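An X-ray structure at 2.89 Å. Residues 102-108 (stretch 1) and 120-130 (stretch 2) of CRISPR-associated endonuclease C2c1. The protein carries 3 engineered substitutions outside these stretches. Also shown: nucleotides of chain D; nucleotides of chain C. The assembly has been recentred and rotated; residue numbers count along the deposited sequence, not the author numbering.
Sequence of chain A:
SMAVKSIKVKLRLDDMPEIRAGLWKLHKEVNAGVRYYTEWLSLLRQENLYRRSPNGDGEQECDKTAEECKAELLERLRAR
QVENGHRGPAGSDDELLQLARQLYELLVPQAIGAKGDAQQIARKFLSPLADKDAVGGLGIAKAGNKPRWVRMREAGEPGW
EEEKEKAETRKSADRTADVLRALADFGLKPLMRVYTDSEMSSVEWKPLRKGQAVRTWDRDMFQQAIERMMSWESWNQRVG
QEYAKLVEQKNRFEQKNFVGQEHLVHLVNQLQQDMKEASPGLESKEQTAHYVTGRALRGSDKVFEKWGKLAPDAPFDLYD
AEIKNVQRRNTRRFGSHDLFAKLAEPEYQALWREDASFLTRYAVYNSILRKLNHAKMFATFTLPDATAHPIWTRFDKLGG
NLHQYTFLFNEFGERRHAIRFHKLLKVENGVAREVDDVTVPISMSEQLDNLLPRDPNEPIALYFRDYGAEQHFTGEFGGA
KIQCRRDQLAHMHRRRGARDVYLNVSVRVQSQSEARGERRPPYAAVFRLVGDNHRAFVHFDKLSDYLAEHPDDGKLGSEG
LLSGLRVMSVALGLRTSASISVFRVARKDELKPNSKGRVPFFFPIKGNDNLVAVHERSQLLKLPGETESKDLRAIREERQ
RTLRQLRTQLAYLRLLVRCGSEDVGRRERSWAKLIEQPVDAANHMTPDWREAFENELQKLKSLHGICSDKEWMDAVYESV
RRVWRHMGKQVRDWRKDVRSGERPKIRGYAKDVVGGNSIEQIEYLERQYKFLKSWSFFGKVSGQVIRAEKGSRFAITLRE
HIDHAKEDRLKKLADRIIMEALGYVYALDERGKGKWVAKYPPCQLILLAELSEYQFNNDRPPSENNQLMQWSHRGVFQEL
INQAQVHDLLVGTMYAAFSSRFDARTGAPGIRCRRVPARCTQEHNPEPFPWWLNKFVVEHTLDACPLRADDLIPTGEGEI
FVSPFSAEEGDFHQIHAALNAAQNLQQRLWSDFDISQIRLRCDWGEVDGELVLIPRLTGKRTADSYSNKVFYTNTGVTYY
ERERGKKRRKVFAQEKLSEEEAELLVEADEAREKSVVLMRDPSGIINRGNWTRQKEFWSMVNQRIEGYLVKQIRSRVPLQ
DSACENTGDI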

ATOM      1  N   GLN A 102      -2.802 -22.330  32.795  1.00 30.69           N
ATOM      2  CA  GLN A 102      -1.855 -23.276  32.211  1.00 30.65           C
ATOM      3  C   GLN A 102      -2.400 -23.846  30.913  1.00 30.41           C
ATOM      4  O   GLN A 102      -1.704 -23.881  29.892  1.00 42.12           O
ATOM      5  CB  GLN A 102      -1.563 -24.417  33.179  1.00 31.13           C
ATOM      6  CG  GLN A 102      -0.688 -24.071  34.348  1.00 44.94           C
ATOM      7  CD  GLN A 102      -0.422 -25.280  35.211  1.00 48.96           C
ATOM      8  OE1 GLN A 102       0.101 -26.291  34.737  1.00 50.54           O
ATOM      9  NE2 GLN A 102      -0.798 -25.195  36.481  1.00 48.95           N
ATOM     10  N   LEU A 103      -3.648 -24.317  30.948  1.00 29.87           N
ATOM     11  CA  LEU A 103      -4.294 -24.817  29.743  1.00 29.56           C
ATOM     12  C   LEU A 103      -4.279 -23.772  28.638  1.00 31.24           C
ATOM     13  O   LEU A 103      -3.964 -24.083  27.483  1.00 35.73           O
ATOM     14  CB  LEU A 103      -5.728 -25.236  30.059  1.00 29.32           C
ATOM     15  CG  LEU A 103      -6.529 -25.811  28.895  1.00 28.92           C
ATOM     16  CD1 LEU A 103      -5.924 -27.117  28.433  1.00 28.99           C
ATOM     17  CD2 LEU A 103      -7.967 -26.006  29.303  1.00 28.94           C
ATOM     18  N   TYR A 104      -4.608 -22.524  28.975  1.00 29.67           N
ATOM     19  CA  TYR A 104      -4.671 -21.484  27.956  1.00 28.66           C
ATOM     20  C   TYR A 104      -3.324 -21.293  27.278  1.00 28.63           C
ATOM     21  O   TYR A 104      -3.255 -21.115  26.058  1.00 37.05           O
ATOM     22  CB  TYR A 104      -5.144 -20.171  28.566  1.00 28.82           C
ATOM     23  CG  TYR A 104      -5.150 -19.053  27.560  1.00 31.26           C
ATOM     24  CD1 TYR A 104      -6.120 -18.998  26.569  1.00 28.16           C
ATOM     25  CD2 TYR A 104      -4.180 -18.059  27.587  1.00 28.72           C
ATOM     26  CE1 TYR A 104      -6.129 -17.983  25.638  1.00 27.96           C
ATOM     27  CE2 TYR A 104      -4.183 -17.040  26.657  1.00 29.19           C
ATOM     28  CZ  TYR A 104      -5.160 -17.008  25.684  1.00 28.12           C
ATOM     29  OH  TYR A 104      -5.174 -15.998  24.755  1.00 35.69           O
ATOM     30  N   GLU A 105      -2.238 -21.332  28.050  1.00 29.05           N
ATOM     31  CA  GLU A 105      -0.917 -21.159  27.464  1.00 29.12           C
ATOM     32  C   GLU A 105      -0.498 -22.361  26.625  1.00 35.49           C
ATOM     33  O   GLU A 105       0.424 -22.241  25.813  1.00 37.56           O
ATOM     34  CB  GLU A 105       0.102 -20.877  28.566  1.00 29.70           C
ATOM     35  CG  GLU A 105      -0.212 -19.614  29.355  1.00 29.93           C
ATOM     36  CD  GLU A 105       0.717 -19.402  30.539  1.00 37.61           C
ATOM     37  OE1 GLU A 105       1.613 -20.246  30.755  1.00 35.21           O
ATOM     38  OE2 GLU A 105       0.555 -18.387  31.253  1.00 31.54           O
ATOM     39  N   LEU A 106      -1.154 -23.514  26.799  1.00 28.96           N
ATOM     40  CA  LEU A 106      -0.929 -24.640  25.898  1.00 31.29           C
ATOM     41  C   LEU A 106      -1.748 -24.506  24.621  1.00 28.37           C
ATOM     42  O   LEU A 106      -1.293 -24.921  23.548  1.00 29.88           O
ATOM     43  CB  LEU A 106      -1.273 -25.963  26.588  1.00 29.11           C
ATOM     44  CG  LEU A 106      -0.449 -26.397  27.801  1.00 29.68           C
ATOM     45  CD1 LEU A 106      -0.960 -27.713  28.339  1.00 29.90           C
ATOM     46  CD2 LEU A 106       1.010 -26.507  27.445  1.00 29.96           C
ATOM     47  N   LEU A 107      -2.948 -23.935  24.720  1.00 28.13           N
ATOM     48  CA  LEU A 107      -3.803 -23.761  23.554  1.00 27.74           C
ATOM     49  C   LEU A 107      -3.366 -22.584  22.691  1.00 38.17           C
ATOM     50  O   LEU A 107      -3.540 -22.620  21.468  1.00 37.59           O
ATOM     51  CB  LEU A 107      -5.257 -23.580  23.998  1.00 27.65           C
ATOM     52  CG  LEU A 107      -5.882 -24.762  24.745  1.00 27.84           C
ATOM     53  CD1 LEU A 107      -7.199 -24.383  25.399  1.00 30.03           C
ATOM     54  CD2 LEU A 107      -6.090 -25.929  23.804  1.00 27.76           C
ATOM     55  N   VAL A 108      -2.817 -21.536  23.296  1.00 27.68           N
ATOM     56  CA  VAL A 108      -2.375 -20.356  22.557  1.00 27.55           C
ATOM     57  C   VAL A 108      -0.973 -20.005  23.035  1.00 29.85           C
ATOM     58  O   VAL A 108      -0.808 -19.066  23.827  1.00 28.10           O
ATOM     59  CB  VAL A 108      -3.342 -19.175  22.742  1.00 27.45           C
ATOM     60  CG1 VAL A 108      -2.903 -17.984  21.899  1.00 34.32           C
ATOM     61  CG2 VAL A 108      -4.757 -19.577  22.368  1.00 27.21           C
ATOM     62  N   GLN A 120      -2.427 -28.399  14.773  1.00 27.87           N
ATOM     63  CA  GLN A 120      -2.148 -29.526  15.652  1.00 28.22           C
ATOM     64  C   GLN A 120      -2.555 -29.273  17.095  1.00 36.81           C
ATOM     65  O   GLN A 120      -2.719 -30.238  17.847  1.00 36.18           O
ATOM     66  CB  GLN A 120      -0.665 -29.893  15.580  1.00 28.59           C
ATOM     67  CG  GLN A 120      -0.203 -30.207  14.167  1.00 32.75           C
ATOM     68  CD  GLN A 120       1.180 -30.828  14.102  1.00 39.81           C
ATOM     69  OE1 GLN A 120       1.723 -31.288  15.109  1.00 40.92           O
ATOM     70  NE2 GLN A 120       1.754 -30.850  12.907  1.00 46.04           N
ATOM     71  N   ILE A 121      -2.718 -28.010  17.504  1.00 28.34           N
ATOM     72  CA  ILE A 121      -3.205 -27.737  18.853  1.00 27.75           C
ATOM     73  C   ILE A 121      -4.692 -28.041  18.948  1.00 28.11           C
ATOM     74  O   ILE A 121      -5.152 -28.651  19.920  1.00 40.17           O
ATOM     75  CB  ILE A 121      -2.895 -26.286  19.266  1.00 27.55           C
ATOM     76  CG1 ILE A 121      -1.395 -26.091  19.449  1.00 27.78           C
ATOM     77  CG2 ILE A 121      -3.586 -25.943  20.573  1.00 27.54           C
ATOM     78  CD1 ILE A 121      -0.853 -26.826  20.642  1.00 28.16           C
ATOM     79  N   ALA A 122      -5.467 -27.636  17.940  1.00 27.40           N
ATOM     80  CA  ALA A 122      -6.894 -27.932  17.940  1.00 27.36           C
ATOM     81  C   ALA A 122      -7.153 -29.432  17.838  1.00 27.68           C
ATOM     82  O   ALA A 122      -8.057 -29.953  18.499  1.00 32.29           O
ATOM     83  CB  ALA A 122      -7.587 -27.189  16.802  1.00 27.14           C
ATOM     84  N   ARG A 123      -6.381 -30.142  17.010  1.00 27.89           N
ATOM     85  CA  ARG A 123      -6.523 -31.595  16.944  1.00 28.29           C
ATOM     86  C   ARG A 123      -6.182 -32.243  18.276  1.00 40.15           C
ATOM     87  O   ARG A 123      -6.777 -33.257  18.656  1.00 40.64           O
ATOM     88  CB  ARG A 123      -5.619 -32.178  15.859  1.00 35.25           C
ATOM     89  CG  ARG A 123      -6.103 -31.991  14.458  1.00 28.52           C
ATOM     90  CD  ARG A 123      -7.088 -33.047  14.088  1.00 28.83           C
ATOM     91  NE  ARG A 123      -7.906 -32.598  12.975  1.00 28.74           N
ATOM     92  CZ  ARG A 123      -8.896 -33.307  12.461  1.00 29.02           C
ATOM     93  NH1 ARG A 123      -9.168 -34.498  12.967  1.00 29.40           N
ATOM     94  NH2 ARG A 123      -9.603 -32.829  11.447  1.00 32.71           N
ATOM     95  N   LYS A 124      -5.214 -31.683  18.994  1.00 28.49           N
ATOM     96  CA  LYS A 124      -4.696 -32.371  20.165  1.00 28.83           C
ATOM     97  C   LYS A 124      -5.660 -32.276  21.334  1.00 28.77           C
ATOM     98  O   LYS A 124      -5.733 -33.203  22.147  1.00 50.95           O
ATOM     99  CB  LYS A 124      -3.328 -31.793  20.527  1.00 28.88           C
ATOM    100  CG  LYS A 124      -2.583 -32.508  21.629  1.00 29.33           C
ATOM    101  CD  LYS A 124      -1.216 -31.868  21.818  1.00 29.44           C
ATOM    102  CE  LYS A 124      -0.436 -32.540  22.930  1.00 46.43           C
ATOM    103  NZ  LYS A 124       0.880 -31.891  23.155  1.00 46.10           N
ATOM    104  N   PHE A 125      -6.438 -31.194  21.414  1.00 28.40           N
ATOM    105  CA  PHE A 125      -7.131 -30.849  22.645  1.00 28.39           C
ATOM    106  C   PHE A 125      -8.649 -30.936  22.585  1.00 28.31           C
ATOM    107  O   PHE A 125      -9.273 -31.081  23.641  1.00 32.32           O
ATOM    108  CB  PHE A 125      -6.750 -29.428  23.080  1.00 28.16           C
ATOM    109  CG  PHE A 125      -5.414 -29.338  23.755  1.00 28.38           C
ATOM    110  CD1 PHE A 125      -4.279 -29.000  23.037  1.00 29.18           C
ATOM    111  CD2 PHE A 125      -5.293 -29.588  25.110  1.00 28.69           C
ATOM    112  CE1 PHE A 125      -3.048 -28.913  23.659  1.00 28.62           C
ATOM    113  CE2 PHE A 125      -4.067 -29.507  25.740  1.00 28.97           C
ATOM    114  CZ  PHE A 125      -2.941 -29.169  25.013  1.00 28.94           C
ATOM    115  N   LEU A 126      -9.263 -30.842  21.405  1.00 28.15           N
ATOM    116  CA  LEU A 126     -10.721 -30.758  21.362  1.00 28.11           C
ATOM    117  C   LEU A 126     -11.359 -31.972  22.024  1.00 35.83           C
ATOM    118  O   LEU A 126     -12.262 -31.835  22.857  1.00 33.42           O
ATOM    119  CB  LEU A 126     -11.213 -30.609  19.922  1.00 27.98           C
ATOM    120  CG  LEU A 126     -12.736 -30.464  19.815  1.00 28.01           C
ATOM    121  CD1 LEU A 126     -13.212 -29.345  20.713  1.00 27.85           C
ATOM    122  CD2 LEU A 126     -13.168 -30.202  18.390  1.00 37.62           C
ATOM    123  N   SER A 127     -10.888 -33.173  21.679  1.00 41.77           N
ATOM    124  CA  SER A 127     -11.459 -34.368  22.298  1.00 29.16           C
ATOM    125  C   SER A 127     -11.100 -34.465  23.774  1.00 29.32           C
ATOM    126  O   SER A 127     -12.017 -34.646  24.595  1.00 30.46           O
ATOM    127  CB  SER A 127     -11.045 -35.614  21.510  1.00 40.87           C
ATOM    128  OG  SER A 127     -12.019 -35.944  20.532  1.00 42.73           O
ATOM    129  N   PRO A 128      -9.832 -34.340  24.192  1.00 29.36           N
ATOM    130  CA  PRO A 128      -9.553 -34.368  25.636  1.00 30.09           C
ATOM    131  C   PRO A 128     -10.291 -33.300  26.427  1.00 34.79           C
ATOM    132  O   PRO A 128     -10.549 -33.500  27.619  1.00 55.69           O
ATOM    133  CB  PRO A 128      -8.033 -34.168  25.700  1.00 29.63           C
ATOM    134  CG  PRO A 128      -7.540 -34.675  24.408  1.00 29.64           C
ATOM    135  CD  PRO A 128      -8.583 -34.289  23.411  1.00 29.32           C
ATOM    136  N   LEU A 129     -10.650 -32.177  25.808  1.00 29.00           N
ATOM    137  CA  LEU A 129     -11.369 -31.138  26.530  1.00 28.89           C
ATOM    138  C   LEU A 129     -12.884 -31.230  26.378  1.00 37.78           C
ATOM    139  O   LEU A 129     -13.604 -30.573  27.136  1.00 53.45           O
ATOM    140  CB  LEU A 129     -10.901 -29.751  26.084  1.00 28.54           C
ATOM    141  CG  LEU A 129      -9.431 -29.373  26.290  1.00 28.54           C
ATOM    142  CD1 LEU A 129      -9.189 -27.984  25.754  1.00 28.22           C
ATOM    143  CD2 LEU A 129      -9.044 -29.451  27.747  1.00 28.89           C
ATOM    144  N   ALA A 130     -13.395 -32.015  25.434  1.00 28.94           N
ATOM    145  CA  ALA A 130     -14.837 -32.094  25.237  1.00 31.14           C
ATOM    146  C   ALA A 130     -15.393 -33.507  25.223  1.00 34.96           C
ATOM    147  O   ALA A 130     -16.607 -33.670  25.396  1.00 37.31           O
ATOM    148  CB  ALA A 130     -15.244 -31.392  23.933  1.00 38.68           C
TER
ATOM    149  P    DC D   8       3.403 -38.204  18.297  1.00 43.07           P
ATOM    150  OP1  DC D   8       4.412 -39.030  18.981  1.00 50.09           O
ATOM    151  OP2  DC D   8       3.076 -36.866  18.828  1.00 32.18           O
ATOM    152  O5'  DC D   8       3.907 -38.019  16.801  1.00 46.48           O
ATOM    153  C5'  DC D   8       2.976 -37.781  15.777  1.00 32.57           C
ATOM    154  C4'  DC D   8       3.684 -37.455  14.486  1.00 32.69           C
ATOM    155  O4'  DC D   8       2.718 -36.942  13.546  1.00 44.12           O
ATOM    156  C3'  DC D   8       4.742 -36.369  14.602  1.00 38.92           C
ATOM    157  O3'  DC D   8       5.704 -36.501  13.560  1.00 44.50           O
ATOM    158  C2'  DC D   8       3.916 -35.099  14.447  1.00 43.74           C
ATOM    159  C1'  DC D   8       2.827 -35.533  13.462  1.00 43.39           C
ATOM    160  N1   DC D   8       1.496 -34.936  13.764  1.00 32.52           N
ATOM    161  C2   DC D   8       0.839 -34.196  12.783  1.00 34.53           C
ATOM    162  O2   DC D   8       1.372 -34.064  11.674  1.00 32.68           O
ATOM    163  N3   DC D   8      -0.370 -33.648  13.074  1.00 30.03           N
ATOM    164  C4   DC D   8      -0.909 -33.822  14.284  1.00 29.91           C
ATOM    165  N4   DC D   8      -2.099 -33.267  14.525  1.00 29.46           N
ATOM    166  C5   DC D   8      -0.247 -34.569  15.300  1.00 30.30           C
ATOM    167  C6   DC D   8       0.941 -35.101  14.999  1.00 30.81           C
ATOM    168  P    DT D   6      -9.084 -39.838  21.738  1.00 42.50           P
ATOM    169  OP1  DT D   6      -8.943 -40.815  22.839  1.00 43.85           O
ATOM    170  OP2  DT D   6      -9.441 -38.417  21.992  1.00 30.63           O
ATOM    171  O5'  DT D   6      -7.724 -39.824  20.896  1.00 31.33           O
ATOM    172  C5'  DT D   6      -7.078 -41.030  20.581  1.00 31.95           C
ATOM    173  C4'  DT D   6      -5.920 -40.773  19.642  1.00 31.97           C
ATOM    174  O4'  DT D   6      -6.415 -40.369  18.359  1.00 31.74           O
ATOM    175  C3'  DT D   6      -5.003 -39.635  20.061  1.00 31.56           C
ATOM    176  O3'  DT D   6      -3.925 -40.136  20.818  1.00 31.99           O
ATOM    177  C2'  DT D   6      -4.522 -39.036  18.727  1.00 34.55           C
ATOM    178  C1'  DT D   6      -5.342 -39.785  17.674  1.00 31.61           C
ATOM    179  N1   DT D   6      -5.860 -38.913  16.595  1.00 31.18           N
ATOM    180  C2   DT D   6      -5.358 -39.066  15.329  1.00 31.40           C
ATOM    181  O2   DT D   6      -4.517 -39.899  15.045  1.00 37.39           O
ATOM    182  N3   DT D   6      -5.882 -38.212  14.396  1.00 31.02           N
ATOM    183  C4   DT D   6      -6.836 -37.237  14.601  1.00 30.47           C
ATOM    184  O4   DT D   6      -7.243 -36.520  13.692  1.00 30.22           O
ATOM    185  C5   DT D   6      -7.316 -37.120  15.961  1.00 30.28           C
ATOM    186  C7   DT D   6      -8.351 -36.093  16.311  1.00 29.77           C
ATOM    187  C6   DT D   6      -6.812 -37.956  16.883  1.00 30.63           C
ATOM    188  P    DG C  21      -5.772 -26.794   2.541  1.00 28.83           P
ATOM    189  OP1  DG C  21      -5.015 -26.045   1.518  1.00 57.02           O
ATOM    190  OP2  DG C  21      -6.543 -27.994   2.149  1.00 64.39           O
ATOM    191  O5'  DG C  21      -4.757 -27.252   3.673  1.00 28.71           O
ATOM    192  C5'  DG C  21      -5.092 -28.327   4.541  1.00 28.82           C
ATOM    193  C4'  DG C  21      -3.855 -29.147   4.840  1.00 39.02           C
ATOM    194  O4'  DG C  21      -3.570 -29.131   6.257  1.00 28.83           O
ATOM    195  C3'  DG C  21      -3.925 -30.614   4.430  1.00 29.72           C
ATOM    196  O3'  DG C  21      -2.794 -30.932   3.659  1.00 30.15           O
ATOM    197  C2'  DG C  21      -3.921 -31.366   5.762  1.00 29.84           C
ATOM    198  C1'  DG C  21      -3.135 -30.409   6.634  1.00 29.24           C
ATOM    199  N9   DG C  21      -3.373 -30.561   8.061  1.00 29.00           N
ATOM    200  C8   DG C  21      -4.442 -30.084   8.776  1.00 28.62           C
ATOM    201  N7   DG C  21      -4.373 -30.355  10.049  1.00 38.98           N
ATOM    202  C5   DG C  21      -3.179 -31.053  10.184  1.00 28.88           C
ATOM    203  C6   DG C  21      -2.571 -31.608  11.335  1.00 29.03           C
ATOM    204  O6   DG C  21      -2.977 -31.591  12.504  1.00 28.86           O
ATOM    205  N1   DG C  21      -1.371 -32.237  11.028  1.00 29.48           N
ATOM    206  C2   DG C  21      -0.824 -32.316   9.772  1.00 29.76           C
ATOM    207  N2   DG C  21       0.342 -32.962   9.674  1.00 30.26           N
ATOM    208  N3   DG C  21      -1.375 -31.793   8.688  1.00 29.63           N
ATOM    209  C4   DG C  21      -2.550 -31.183   8.969  1.00 29.18           C

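Two helical segments of C2c1 pack against each other here through apolar side chains. Residues 102-107 end one helix, and residues 120-130 belong to another. Their N-to-C directions differ by 143°, so the helices run roughly antiparallel. Their axes come within 11.0 Å at closest approach. No hydrogen bond crosses between the stretches. Together they bury 297 Å² of surface.

Leu107 covers the most surface. Its CA-to-CB bond points sideways to the second helix, but the end of the side chain comes nearer. Chi1 is in the m well and chi2 in the t well. Leu107 CD2 lies over one face of the Phe125 ring, 3.9 Å from the ring centroid and 28° off the ring normal. This is a CH-pi contact. The closest ring atom is Phe125 CG, 3.5 Å from Leu107 CD2. The same methyl carbon, Leu107 CD2, is 4.1 Å from Ile121 CG2. Both methyls lie near Leu129: Leu129 CD1 is 4.1 Å from Leu107 CD1 and 4.2 Å from Leu107 CD2. A branched, flexible aliphatic chain suits this place, because one residue meets three neighbours along the opposing helix.

Phe125 covers the next largest area. Its CA-to-CB bond points toward the first stretch, and chi1 is m. The flat ring offers a broad apolar surface, and three leucines pack around it. Besides Leu107 over the face, Leu106 CB is 3.9 Å from Phe125 CZ. Leu103 CD1 is 4.1 Å from Phe125 CE2. Both of these approach the ring obliquely. The ring is buried and has no polar group to satisfy, which fits an apolar pocket.

Ile121 and Leu129 lie one helical turn before and after Phe125, so all three can present side chains to the first stretch. Their CA-to-CB bonds all point toward it. Ile121 sits beside the end of the first helix. The CA atoms of Leu107 and Ile121 are 6.2 Å apart, the nearest such pair across the stretches. Ile121 CD1 is 3.5 Å from Leu106 O, and Ile121 CG2 is 3.4 Å from Leu107 O. These are close packing contacts between methyls and backbone oxygens. At the other end, Leu129 CD2 packs against Leu103 CD2 at 3.9 Å. Leu103 therefore touches both Phe125 and Leu129.

The helical backbone sets this spacing. Leu107 N donates to Leu103 O at 2.9 Å, which places these two leucines one turn apart. Leu129 N donates to Phe125 O at 2.8 Å and does the same for the second helix. That helix is kinked at Ser127 and Pro128, whose N atoms make no bond to the preceding turn. Proline has no amide hydrogen to give.

Polar residues of the second stretch serve another partner. Arg123 NH1 makes a weak hydrogen bond to O4 of DT6 of chain D at 2.9 Å. The second helix thus packs on the first through apolar side chains and meets DNA through others.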